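Local coordinates for ZmpA Glycopeptidase (PDB 6XSX), which probably cleaves glycosylated proteins as a zinc-dependent glycopeptidase, this chain being the M60 peptidase catalytic module of a larger multidomain protein, at residues Asp401-Phe406 against Glu416-Thr421; Pro328-Asp333 against Glu407-Asp412; Trp356-Tyr361 against Asn429-Ala434; Val397-Leu402 against Ser422-Pro427. All blocks are in the same frame, centred on the assembly; numbering follows the deposited sequence.

Contact 1 of 4, residues Asp401-Phe406 against Glu416-Thr421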
# COMPACT_ATOMS: atom_id res chain seq x y z
N ASP A 401 -16.47 20.02 12.57
CA ASP A 401 -15.89 21.13 11.85
C ASP A 401 -14.36 21.03 11.95
O ASP A 401 -13.78 21.46 12.95
CB ASP A 401 -16.46 22.47 12.32
CG ASP A 401 -15.87 23.66 11.58
OD1 ASP A 401 -15.03 23.45 10.69
OD2 ASP A 401 -16.26 24.77 11.90
N LEU A 402 -13.73 20.49 10.90
CA LEU A 402 -12.31 20.19 10.94
C LEU A 402 -11.47 21.29 10.30
O LEU A 402 -10.30 21.07 10.02
CB LEU A 402 -12.07 18.83 10.29
CG LEU A 402 -12.67 17.65 11.05
CD1 LEU A 402 -12.40 16.34 10.33
CD2 LEU A 402 -12.14 17.60 12.48
N SER A 403 -12.06 22.49 10.11
CA SER A 403 -11.34 23.59 9.48
C SER A 403 -10.10 23.96 10.30
O SER A 403 -9.01 24.09 9.75
CB SER A 403 -12.22 24.78 9.21
OG SER A 403 -13.02 24.56 8.05
N GLU A 404 -10.28 24.11 11.63
CA GLU A 404 -9.20 24.49 12.52
C GLU A 404 -8.08 23.44 12.47
O GLU A 404 -6.90 23.80 12.39
CB GLU A 404 -9.72 24.74 13.94
CG GLU A 404 -8.61 24.95 14.95
CD GLU A 404 -9.07 25.29 16.35
OE1 GLU A 404 -8.21 25.54 17.21
OE2 GLU A 404 -10.30 25.31 16.58
N HIS A 405 -8.46 22.16 12.53
CA HIS A 405 -7.52 21.04 12.48
C HIS A 405 -6.56 21.20 11.31
O HIS A 405 -5.34 21.12 11.47
CB HIS A 405 -8.29 19.70 12.42
CG HIS A 405 -7.42 18.49 12.29
ND1 HIS A 405 -6.71 17.97 13.35
CD2 HIS A 405 -7.14 17.71 11.23
CE1 HIS A 405 -6.02 16.92 12.95
NE2 HIS A 405 -6.28 16.73 11.65
N PHE A 406 -7.12 21.42 10.12
CA PHE A 406 -6.32 21.51 8.91
C PHE A 406 -5.54 22.83 8.85
O PHE A 406 -4.38 22.84 8.45
CB PHE A 406 -7.18 21.26 7.67
CG PHE A 406 -7.51 19.81 7.41
CD1 PHE A 406 -6.60 18.99 6.76
CD2 PHE A 406 -8.74 19.28 7.78
CE1 PHE A 406 -6.91 17.66 6.50
CE2 PHE A 406 -9.05 17.95 7.52
CZ PHE A 406 -8.13 17.14 6.88
N GLU A 416 -15.41 30.04 2.29
CA GLU A 416 -16.54 29.19 1.92
C GLU A 416 -16.41 27.78 2.52
O GLU A 416 -17.41 27.20 2.94
CB GLU A 416 -16.84 29.24 0.42
CG GLU A 416 -15.80 28.56 -0.48
CD GLU A 416 -14.62 29.41 -0.94
OE1 GLU A 416 -14.36 30.48 -0.33
OE2 GLU A 416 -13.95 28.97 -1.91
N THR A 417 -15.19 27.25 2.59
CA THR A 417 -14.93 25.95 3.20
C THR A 417 -15.37 25.97 4.66
O THR A 417 -16.06 25.05 5.12
CB THR A 417 -13.45 25.55 3.08
OG1 THR A 417 -13.08 25.52 1.71
CG2 THR A 417 -13.14 24.20 3.70
N LYS A 418 -14.99 27.03 5.37
CA LYS A 418 -15.32 27.25 6.77
C LYS A 418 -16.83 27.37 6.94
O LYS A 418 -17.40 26.86 7.91
CB LYS A 418 -14.61 28.49 7.31
CG LYS A 418 -13.10 28.38 7.52
CD LYS A 418 -12.52 29.66 8.09
CE LYS A 418 -11.29 29.49 8.95
NZ LYS A 418 -10.04 29.63 8.16
N GLU A 419 -17.48 28.07 6.00
CA GLU A 419 -18.93 28.17 6.00
C GLU A 419 -19.53 26.77 5.89
O GLU A 419 -20.39 26.41 6.68
CB GLU A 419 -19.44 29.09 4.89
CG GLU A 419 -19.08 30.55 5.08
CD GLU A 419 -19.46 31.45 3.91
OE1 GLU A 419 -19.19 32.67 4.00
OE2 GLU A 419 -20.02 30.94 2.91
N TYR A 420 -19.04 25.99 4.91
CA TYR A 420 -19.52 24.64 4.67
C TYR A 420 -19.39 23.79 5.94
O TYR A 420 -20.35 23.14 6.34
CB TYR A 420 -18.77 23.98 3.50
CG TYR A 420 -19.18 22.57 3.15
CD1 TYR A 420 -20.16 22.32 2.20
CD2 TYR A 420 -18.59 21.47 3.77
CE1 TYR A 420 -20.53 21.02 1.86
CE2 TYR A 420 -18.95 20.17 3.45
CZ TYR A 420 -19.92 19.94 2.49
OH TYR A 420 -20.29 18.66 2.17
N THR A 421 -18.20 23.82 6.55
CA THR A 421 -17.88 22.89 7.62
C THR A 421 -18.50 23.34 8.94
O THR A 421 -18.67 22.53 9.85
CB THR A 421 -16.36 22.70 7.77
OG1 THR A 421 -15.79 23.92 8.23
CG2 THR A 421 -15.68 22.24 6.50
O HOH W 1 -16.00 26.66 10.11
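Thr421 OG1, at the last turn of helix 415-421, sits between Asp401 and Ser403 and is used both ways: it donates to Asp401 OD1 at 2.6 Å and accepts from Ser403 OG at 2.8 Å. The hydrogen bonds thus run in one direction, from serine to threonine to carboxylate. Thr421 holds OG1 between its own backbone N and carbonyl carbon (chi1 67°), which turns the hydroxyl onto the neighbouring segment. Asp401 OD1 has a second donor, the backbone N of Ser403 at 3.2 Å, and the two donors arrive from opposite faces of the carboxylate: the threonine from well above the plane (57° out of it), the amide from the anti side. This double grip should hold the carboxylate's rotation. The other oxygen, OD2, accepts a hydrogen bond from a water at 2.6 Å; the same water donates to Lys418 O, also at 2.6 Å, tying the carboxylate to a backbone carbonyl in the last turn of the opposing helix. Beside this polar cluster, Ser403 OG lies against the aliphatic root of Lys418, 3.9 Å from CG, while the far end of that lysine pairs with Glu407. Thr417 turns its hydroxyl to Asn388 on helix 383-398. The bond from Ser403 N back to Asp401 OD1 closes an Asx turn, which leads the chain into helix 403-408 with Leu402 at its N-cap position.

Contact 2 of 4, residues Pro328-Asp333 against Glu407-Asp412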
# COMPACT_ATOMS: atom_id res chain seq x y z
N PRO A 328 5.13 20.79 17.04
CA PRO A 328 5.41 22.20 17.35
C PRO A 328 4.66 23.17 16.45
O PRO A 328 4.42 24.31 16.84
CB PRO A 328 6.91 22.38 17.05
CG PRO A 328 7.46 20.98 16.98
CD PRO A 328 6.31 20.09 16.53
N LYS A 329 4.28 22.73 15.25
CA LYS A 329 3.62 23.63 14.31
C LYS A 329 2.16 23.83 14.74
O LYS A 329 1.69 24.96 14.78
CB LYS A 329 3.82 23.15 12.87
CG LYS A 329 3.08 23.93 11.78
CD LYS A 329 3.15 23.28 10.41
CE LYS A 329 2.86 21.78 10.45
NZ LYS A 329 2.93 21.14 9.12
N VAL A 330 1.48 22.73 15.11
CA VAL A 330 0.03 22.76 15.32
C VAL A 330 -0.30 23.32 16.69
O VAL A 330 -1.45 23.68 16.94
CB VAL A 330 -0.63 21.37 15.16
CG1 VAL A 330 -0.57 20.84 13.74
CG2 VAL A 330 -0.09 20.37 16.16
N ALA A 331 0.68 23.36 17.60
CA ALA A 331 0.41 23.72 18.98
C ALA A 331 0.11 25.22 19.11
O ALA A 331 -0.76 25.60 19.88
CB ALA A 331 1.53 23.26 19.88
N LEU A 332 0.79 26.05 18.31
CA LEU A 332 0.73 27.50 18.44
C LEU A 332 -0.69 27.99 18.20
O LEU A 332 -1.43 27.39 17.43
CB LEU A 332 1.70 28.15 17.45
CG LEU A 332 3.16 27.70 17.54
CD1 LEU A 332 4.05 28.53 16.63
CD2 LEU A 332 3.67 27.73 18.98
N ASP A 333 -1.06 29.09 18.87
CA ASP A 333 -2.43 29.58 18.86
C ASP A 333 -2.68 30.53 17.69
O ASP A 333 -3.82 30.66 17.25
CB ASP A 333 -2.86 30.11 20.23
CG ASP A 333 -3.28 29.00 21.18
OD1 ASP A 333 -3.82 27.98 20.70
OD2 ASP A 333 -3.05 29.16 22.40
N GLU A 407 -6.17 23.94 9.26
CA GLU A 407 -5.44 25.20 9.21
C GLU A 407 -4.28 25.21 10.21
O GLU A 407 -3.28 25.89 9.99
CB GLU A 407 -6.34 26.44 9.10
CG GLU A 407 -6.89 26.97 10.39
CD GLU A 407 -7.96 28.05 10.24
OE1 GLU A 407 -8.89 28.07 11.07
OE2 GLU A 407 -7.87 28.87 9.30
N ARG A 408 -4.36 24.38 11.28
CA ARG A 408 -3.27 24.33 12.24
C ARG A 408 -2.04 23.64 11.64
O ARG A 408 -0.93 23.85 12.10
CB ARG A 408 -3.71 23.67 13.55
CG ARG A 408 -4.56 24.57 14.43
CD ARG A 408 -4.74 23.93 15.79
NE ARG A 408 -5.38 24.87 16.69
CZ ARG A 408 -4.75 25.61 17.60
NH1 ARG A 408 -3.43 25.52 17.73
NH2 ARG A 408 -5.44 26.44 18.36
N HIS A 409 -2.26 22.82 10.60
CA HIS A 409 -1.17 22.15 9.89
C HIS A 409 -0.56 23.08 8.85
O HIS A 409 0.41 22.70 8.17
CB HIS A 409 -1.68 20.85 9.26
CG HIS A 409 -1.76 19.71 10.23
ND1 HIS A 409 -0.71 18.83 10.41
CD2 HIS A 409 -2.73 19.32 11.07
CE1 HIS A 409 -1.04 17.93 11.31
NE2 HIS A 409 -2.28 18.21 11.74
N GLY A 410 -1.15 24.28 8.71
CA GLY A 410 -0.62 25.33 7.85
C GLY A 410 -1.30 25.37 6.49
O GLY A 410 -0.81 26.03 5.58
N MET A 411 -2.42 24.66 6.34
CA MET A 411 -3.19 24.71 5.11
C MET A 411 -4.05 25.97 5.11
O MET A 411 -4.49 26.43 6.17
CB MET A 411 -4.10 23.49 4.99
CG MET A 411 -4.93 23.49 3.73
SD MET A 411 -6.24 22.27 3.81
CE MET A 411 -5.26 20.76 3.90
N ASP A 412 -4.27 26.54 3.92
CA ASP A 412 -5.08 27.74 3.78
C ASP A 412 -6.53 27.32 3.53
O ASP A 412 -6.88 26.91 2.43
CB ASP A 412 -4.56 28.63 2.65
CG ASP A 412 -5.05 30.07 2.71
OD1 ASP A 412 -6.22 30.30 3.09
OD2 ASP A 412 -4.26 30.96 2.37
O HOH W 2 1.77 18.85 9.07
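Val330 and Arg408 bring the backbones closest, their CA atoms 4.8 Å apart, where the last turn of helix 321-331 meets the end of helix 403-408. A CA-H...O contact spans the gap, Val330 CA to Arg408 O at 3.5 Å. Arg408, extended from CG to NE, runs past Val330 to the carbonyls at the end of helix 321-331. NH1 donates to Val330 O at 2.8 Å, close to the guanidinium plane, and weakly to Ala331 O. NH2 makes a salt bridge with Asp333 OD1 through a nearly straight hydrogen bond (3.2 Å, 172° at the hydrogen), the carboxylate standing almost perpendicular to the guanidinium, while NE turns to Glu404. Asp333 OD2 is hydrogen-bonded to Thr489. On the other flank, Val330 CG1 sits over the centre of the His409 ring, 3.6 Å from the centroid, in a CH-pi contact. Lys329, bent at chi3 (46°), brings its amine across to His409 O at 3.1 Å, and a water links NZ to His409 ND1 at the ring's edge; NE2 is bonded to Gln357. Gly410, with positive phi, ends helix 403-408 in a Schellman motif. Two helix C-terminal ends meet here, one closed by that motif, the other with the carbonyl of Val330 held by an arginine, and that of Ala331 weakly.

Contact 3 of 4, residues Trp356-Tyr361 against Asn429-Ala434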
# COMPACT_ATOMS: atom_id res chain seq x y z
N TRP A 356 -3.61 11.27 8.62
CA TRP A 356 -3.14 10.16 9.43
C TRP A 356 -3.64 10.31 10.88
O TRP A 356 -4.08 9.33 11.49
CB TRP A 356 -1.61 10.04 9.35
CG TRP A 356 -1.06 8.91 10.18
CD1 TRP A 356 -0.15 9.00 11.19
CD2 TRP A 356 -1.42 7.52 10.08
NE1 TRP A 356 0.11 7.76 11.70
CE2 TRP A 356 -0.67 6.83 11.05
CE3 TRP A 356 -2.29 6.78 9.26
CZ2 TRP A 356 -0.76 5.45 11.24
CZ3 TRP A 356 -2.39 5.42 9.45
CH2 TRP A 356 -1.64 4.76 10.42
N GLN A 357 -3.57 11.54 11.40
CA GLN A 357 -4.02 11.84 12.75
C GLN A 357 -5.50 11.49 12.93
O GLN A 357 -5.88 10.93 13.96
CB GLN A 357 -3.81 13.32 13.08
CG GLN A 357 -2.35 13.70 13.24
CD GLN A 357 -2.19 15.13 13.70
OE1 GLN A 357 -2.80 16.04 13.17
NE2 GLN A 357 -1.34 15.32 14.71
N LEU A 358 -6.33 11.86 11.95
CA LEU A 358 -7.76 11.55 11.99
C LEU A 358 -7.97 10.04 11.99
O LEU A 358 -8.91 9.56 12.61
CB LEU A 358 -8.50 12.22 10.83
CG LEU A 358 -8.48 13.75 10.82
CD1 LEU A 358 -9.13 14.31 9.56
CD2 LEU A 358 -9.14 14.33 12.07
N GLN A 359 -7.07 9.30 11.32
CA GLN A 359 -7.15 7.85 11.22
C GLN A 359 -6.67 7.20 12.52
O GLN A 359 -7.19 6.16 12.92
CB GLN A 359 -6.35 7.33 10.02
CG GLN A 359 -6.33 5.81 9.88
CD GLN A 359 -7.68 5.21 9.54
OE1 GLN A 359 -8.60 5.89 9.10
NE2 GLN A 359 -7.81 3.92 9.77
N LEU A 360 -5.69 7.81 13.17
CA LEU A 360 -5.27 7.35 14.49
C LEU A 360 -6.43 7.52 15.47
O LEU A 360 -6.68 6.65 16.30
CB LEU A 360 -4.04 8.15 14.94
CG LEU A 360 -2.71 7.82 14.25
CD1 LEU A 360 -1.67 8.89 14.56
CD2 LEU A 360 -2.18 6.47 14.72
N TYR A 361 -7.16 8.64 15.35
CA TYR A 361 -8.24 8.98 16.25
C TYR A 361 -9.41 8.02 16.07
O TYR A 361 -10.01 7.59 17.05
CB TYR A 361 -8.68 10.44 16.07
CG TYR A 361 -9.92 10.82 16.84
CD1 TYR A 361 -9.92 10.88 18.22
CD2 TYR A 361 -11.11 11.09 16.18
CE1 TYR A 361 -11.06 11.22 18.94
CE2 TYR A 361 -12.26 11.44 16.87
CZ TYR A 361 -12.24 11.50 18.25
OH TYR A 361 -13.36 11.82 18.95
N ASN A 429 -11.89 17.78 21.20
CA ASN A 429 -10.55 17.28 21.44
C ASN A 429 -9.59 17.99 20.49
O ASN A 429 -9.95 18.27 19.34
CB ASN A 429 -10.41 15.78 21.13
CG ASN A 429 -11.38 14.90 21.89
OD1 ASN A 429 -12.53 14.75 21.49
ND2 ASN A 429 -10.91 14.30 22.98
N LYS A 430 -8.37 18.24 20.96
CA LYS A 430 -7.32 18.80 20.11
C LYS A 430 -6.73 17.68 19.26
O LYS A 430 -5.66 17.15 19.55
CB LYS A 430 -6.30 19.56 20.97
CG LYS A 430 -6.91 20.67 21.82
CD LYS A 430 -5.87 21.61 22.42
CE LYS A 430 -6.47 22.74 23.23
NZ LYS A 430 -5.42 23.50 23.94
N LEU A 431 -7.45 17.33 18.19
CA LEU A 431 -7.15 16.16 17.39
C LEU A 431 -5.75 16.29 16.77
O LEU A 431 -5.13 15.28 16.45
CB LEU A 431 -8.22 15.99 16.31
CG LEU A 431 -9.65 15.78 16.80
CD1 LEU A 431 -10.60 15.70 15.61
CD2 LEU A 431 -9.78 14.52 17.66
N TRP A 432 -5.25 17.53 16.64
CA TRP A 432 -3.95 17.75 16.03
C TRP A 432 -2.80 17.32 16.95
O TRP A 432 -1.64 17.41 16.55
CB TRP A 432 -3.77 19.21 15.58
CG TRP A 432 -4.24 20.20 16.61
CD1 TRP A 432 -3.48 20.81 17.57
CD2 TRP A 432 -5.58 20.67 16.80
NE1 TRP A 432 -4.25 21.64 18.33
CE2 TRP A 432 -5.55 21.58 17.89
CE3 TRP A 432 -6.81 20.43 16.16
CZ2 TRP A 432 -6.69 22.24 18.34
CZ3 TRP A 432 -7.94 21.07 16.62
CH2 TRP A 432 -7.88 21.96 17.69
N TYR A 433 -3.11 16.85 18.16
CA TYR A 433 -2.07 16.30 19.02
C TYR A 433 -1.91 14.79 18.81
O TYR A 433 -1.03 14.18 19.41
CB TYR A 433 -2.34 16.61 20.50
CG TYR A 433 -2.18 18.05 20.94
CD1 TYR A 433 -1.39 18.94 20.24
CD2 TYR A 433 -2.79 18.51 22.10
CE1 TYR A 433 -1.25 20.26 20.64
CE2 TYR A 433 -2.66 19.82 22.52
CZ TYR A 433 -1.88 20.71 21.79
OH TYR A 433 -1.74 22.01 22.18
N ALA A 434 -2.75 14.18 17.94
CA ALA A 434 -2.64 12.75 17.69
C ALA A 434 -1.23 12.42 17.19
O ALA A 434 -0.65 13.19 16.42
CB ALA A 434 -3.67 12.29 16.68
O HOH W 3 -13.42 12.15 21.48
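Leu431 pushes its two methyls into the hollow between Leu358 and Tyr361, one turn apart on helix 347-361. CD2 lands over the centre of the Tyr361 ring, 3.6 Å from the centroid and 8° off the normal, a CH-pi contact; CD1 meets Leu358 CD2 at 4.1 Å, the two leucines crossing at about a right angle. Tyr361, its ring swung anti to the backbone N (chi1 172°), offers that face to the leucine while its hydroxyl reaches a water at 2.6 Å, which in turn donates to Asn429 OD1. The second bump is Ala434: Ala434 CB rests on Gln357 CB at 3.7 Å, with Leu360 CD1 more loosely against it. Beyond this contact the Gln357 amide lies against the backbone. NE2 donates to Ala434 O at 2.8 Å, on a lone pair in the carbonyl plane, and to Trp432 O at 2.8 Å, met from above its plane; OE1 is taken by His409. The amide is thus used at both ends, which should fix which way round it sits. Trp432 itself packs against helix 403-408 and Val330. The contact seats a short 3-10 turn, residues 431-433, on the C-terminal half of helix 347-361, with Gln357 NE2 bridging a carbonyl of the turn and that of Ala434 just after it.

Contact 4 of 4, residues Val397-Leu402 against Ser422-Pro427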
# COMPACT_ATOMS: atom_id res chain seq x y z
N VAL A 397 -17.44 13.27 6.92
CA VAL A 397 -17.24 11.92 7.44
C VAL A 397 -17.38 11.94 8.97
O VAL A 397 -18.02 11.06 9.54
CB VAL A 397 -15.90 11.32 6.98
CG1 VAL A 397 -15.51 10.08 7.79
CG2 VAL A 397 -15.89 10.99 5.49
N PHE A 398 -16.79 12.94 9.63
CA PHE A 398 -16.76 12.96 11.08
C PHE A 398 -18.01 13.61 11.67
O PHE A 398 -18.31 13.40 12.84
CB PHE A 398 -15.51 13.66 11.61
CG PHE A 398 -14.34 12.75 11.89
CD1 PHE A 398 -14.23 12.07 13.10
CD2 PHE A 398 -13.33 12.57 10.95
CE1 PHE A 398 -13.16 11.22 13.35
CE2 PHE A 398 -12.25 11.74 11.20
CZ PHE A 398 -12.17 11.06 12.40
N LYS A 399 -18.72 14.40 10.86
CA LYS A 399 -19.73 15.33 11.35
C LYS A 399 -19.08 16.32 12.32
O LYS A 399 -19.68 16.68 13.34
CB LYS A 399 -20.89 14.61 12.06
CG LYS A 399 -21.69 13.62 11.22
CD LYS A 399 -22.30 14.25 9.98
CE LYS A 399 -23.38 13.40 9.34
NZ LYS A 399 -24.58 13.31 10.20
N LEU A 400 -17.86 16.75 12.01
CA LEU A 400 -17.14 17.70 12.84
C LEU A 400 -16.61 18.83 11.98
O LEU A 400 -16.31 18.64 10.80
CB LEU A 400 -15.98 16.99 13.56
CG LEU A 400 -16.36 16.03 14.68
CD1 LEU A 400 -15.16 15.18 15.11
CD2 LEU A 400 -16.95 16.77 15.88
N ASP A 401 -16.47 20.02 12.57
CA ASP A 401 -15.89 21.13 11.85
C ASP A 401 -14.36 21.03 11.95
O ASP A 401 -13.78 21.46 12.95
CB ASP A 401 -16.46 22.47 12.32
CG ASP A 401 -15.87 23.66 11.58
OD1 ASP A 401 -15.03 23.45 10.69
OD2 ASP A 401 -16.26 24.77 11.90
N LEU A 402 -13.73 20.49 10.90
CA LEU A 402 -12.31 20.19 10.94
C LEU A 402 -11.47 21.29 10.30
O LEU A 402 -10.30 21.07 10.02
CB LEU A 402 -12.07 18.83 10.29
CG LEU A 402 -12.67 17.65 11.05
CD1 LEU A 402 -12.40 16.34 10.33
CD2 LEU A 402 -12.14 17.60 12.48
N SER A 422 -18.87 24.63 9.01
CA SER A 422 -19.39 25.23 10.23
C SER A 422 -20.81 24.73 10.51
O SER A 422 -21.40 25.07 11.53
CB SER A 422 -19.33 26.73 10.18
OG SER A 422 -20.41 27.26 9.43
N LYS A 423 -21.35 23.89 9.61
CA LYS A 423 -22.61 23.21 9.86
C LYS A 423 -22.45 22.13 10.92
O LYS A 423 -23.45 21.62 11.43
CB LYS A 423 -23.22 22.63 8.57
CG LYS A 423 -22.59 21.34 8.05
CD LYS A 423 -23.44 20.63 7.00
CE LYS A 423 -23.67 21.45 5.75
NZ LYS A 423 -22.54 21.36 4.80
N TYR A 424 -21.20 21.77 11.26
CA TYR A 424 -20.95 20.79 12.31
C TYR A 424 -20.31 21.46 13.53
O TYR A 424 -19.66 22.49 13.41
CB TYR A 424 -20.01 19.68 11.82
CG TYR A 424 -20.49 18.99 10.57
CD1 TYR A 424 -21.65 18.23 10.57
CD2 TYR A 424 -19.78 19.11 9.38
CE1 TYR A 424 -22.10 17.60 9.42
CE2 TYR A 424 -20.22 18.49 8.22
CZ TYR A 424 -21.38 17.73 8.25
OH TYR A 424 -21.82 17.11 7.12
N PRO A 425 -20.44 20.85 14.73
CA PRO A 425 -19.72 21.34 15.90
C PRO A 425 -18.22 21.14 15.70
O PRO A 425 -17.80 20.20 15.04
CB PRO A 425 -20.23 20.44 17.04
CG PRO A 425 -20.75 19.19 16.35
CD PRO A 425 -21.26 19.66 15.00
N LYS A 426 -17.41 22.06 16.25
CA LYS A 426 -15.98 21.87 16.37
C LYS A 426 -15.71 20.61 17.19
O LYS A 426 -16.53 20.26 18.04
CB LYS A 426 -15.35 23.09 17.05
CG LYS A 426 -15.42 24.38 16.24
CD LYS A 426 -15.08 25.63 17.04
CE LYS A 426 -13.59 25.86 17.21
NZ LYS A 426 -12.93 26.09 15.90
N PRO A 427 -14.58 19.90 16.99
CA PRO A 427 -14.20 18.79 17.88
C PRO A 427 -13.98 19.38 19.27
O PRO A 427 -13.62 20.55 19.40
CB PRO A 427 -12.84 18.28 17.39
CG PRO A 427 -12.55 19.04 16.09
CD PRO A 427 -13.60 20.12 15.91
O HOH W 4 -18.62 24.97 13.80
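A Schellman motif ends helix 383-398, with Lys399 as its positive-phi C-prime residue, and the loop that follows pairs with the loop that leaves helix 415-421, extended from Tyr424 on. Tyr424 carries much of the side-chain packing at the helix end. Its ring lies over the backbone of Lys399, whose CA is 3.8 Å from the ring centroid in a CH-pi contact, displaced toward the rim. The Lys399 side chain, bent at chi2 (-58°), doubles back so that CD touches Tyr424 CE1 at 3.4 Å. Lys423 CG lies over the opposite face, so the ring lies between the Lys423 side chain and the backbone of Lys399, and its hydroxyl is bonded to Asp396 on the helix itself. Further along, the backbones join through a single hydrogen bond, Asp401 N to Pro425 O at 2.8 Å, the donor standing above the carbonyl plane; the same oxygen also receives a CA-H...O contact from Leu400. A water donates to Asp401 OD2 and to Tyr424 O, bridging the two segments next to this bond. Pro427 completes the joint: its CD packs on Asp401 O, and Leu400 CD2 approaches Pro427 CA at 4.0 Å. Lys426 directs its amine to Glu404 on helix 403-408. An apolar touch closes the contact: Leu402 CD2 meets Pro427 CG at 3.9 Å.

In the fold
All four contacts lie on the same side of the chain's centre, in the helical region that precedes the C-terminal strands. Contacts 1 and 4 are nearest, their centres about 8 Å apart; they share Asp401 and Leu402, where helix 383-398 gives way to helix 403-408. That second helix also serves contact 2, about 14 Å from contact 1, and Lys418 and Glu407 bridge the two by a salt bridge. Contacts 1 and 4 are nested inside the chain loop closed by contact 3, whereas contact 2 interlaces with all three. His409 with Gln357 joins contacts 2 and 3. Four helices and segment 415-434 are thus joined through contacts 1 and 3 in the helical part of the catalytic module, although contacts 2 and 4 do not touch directly.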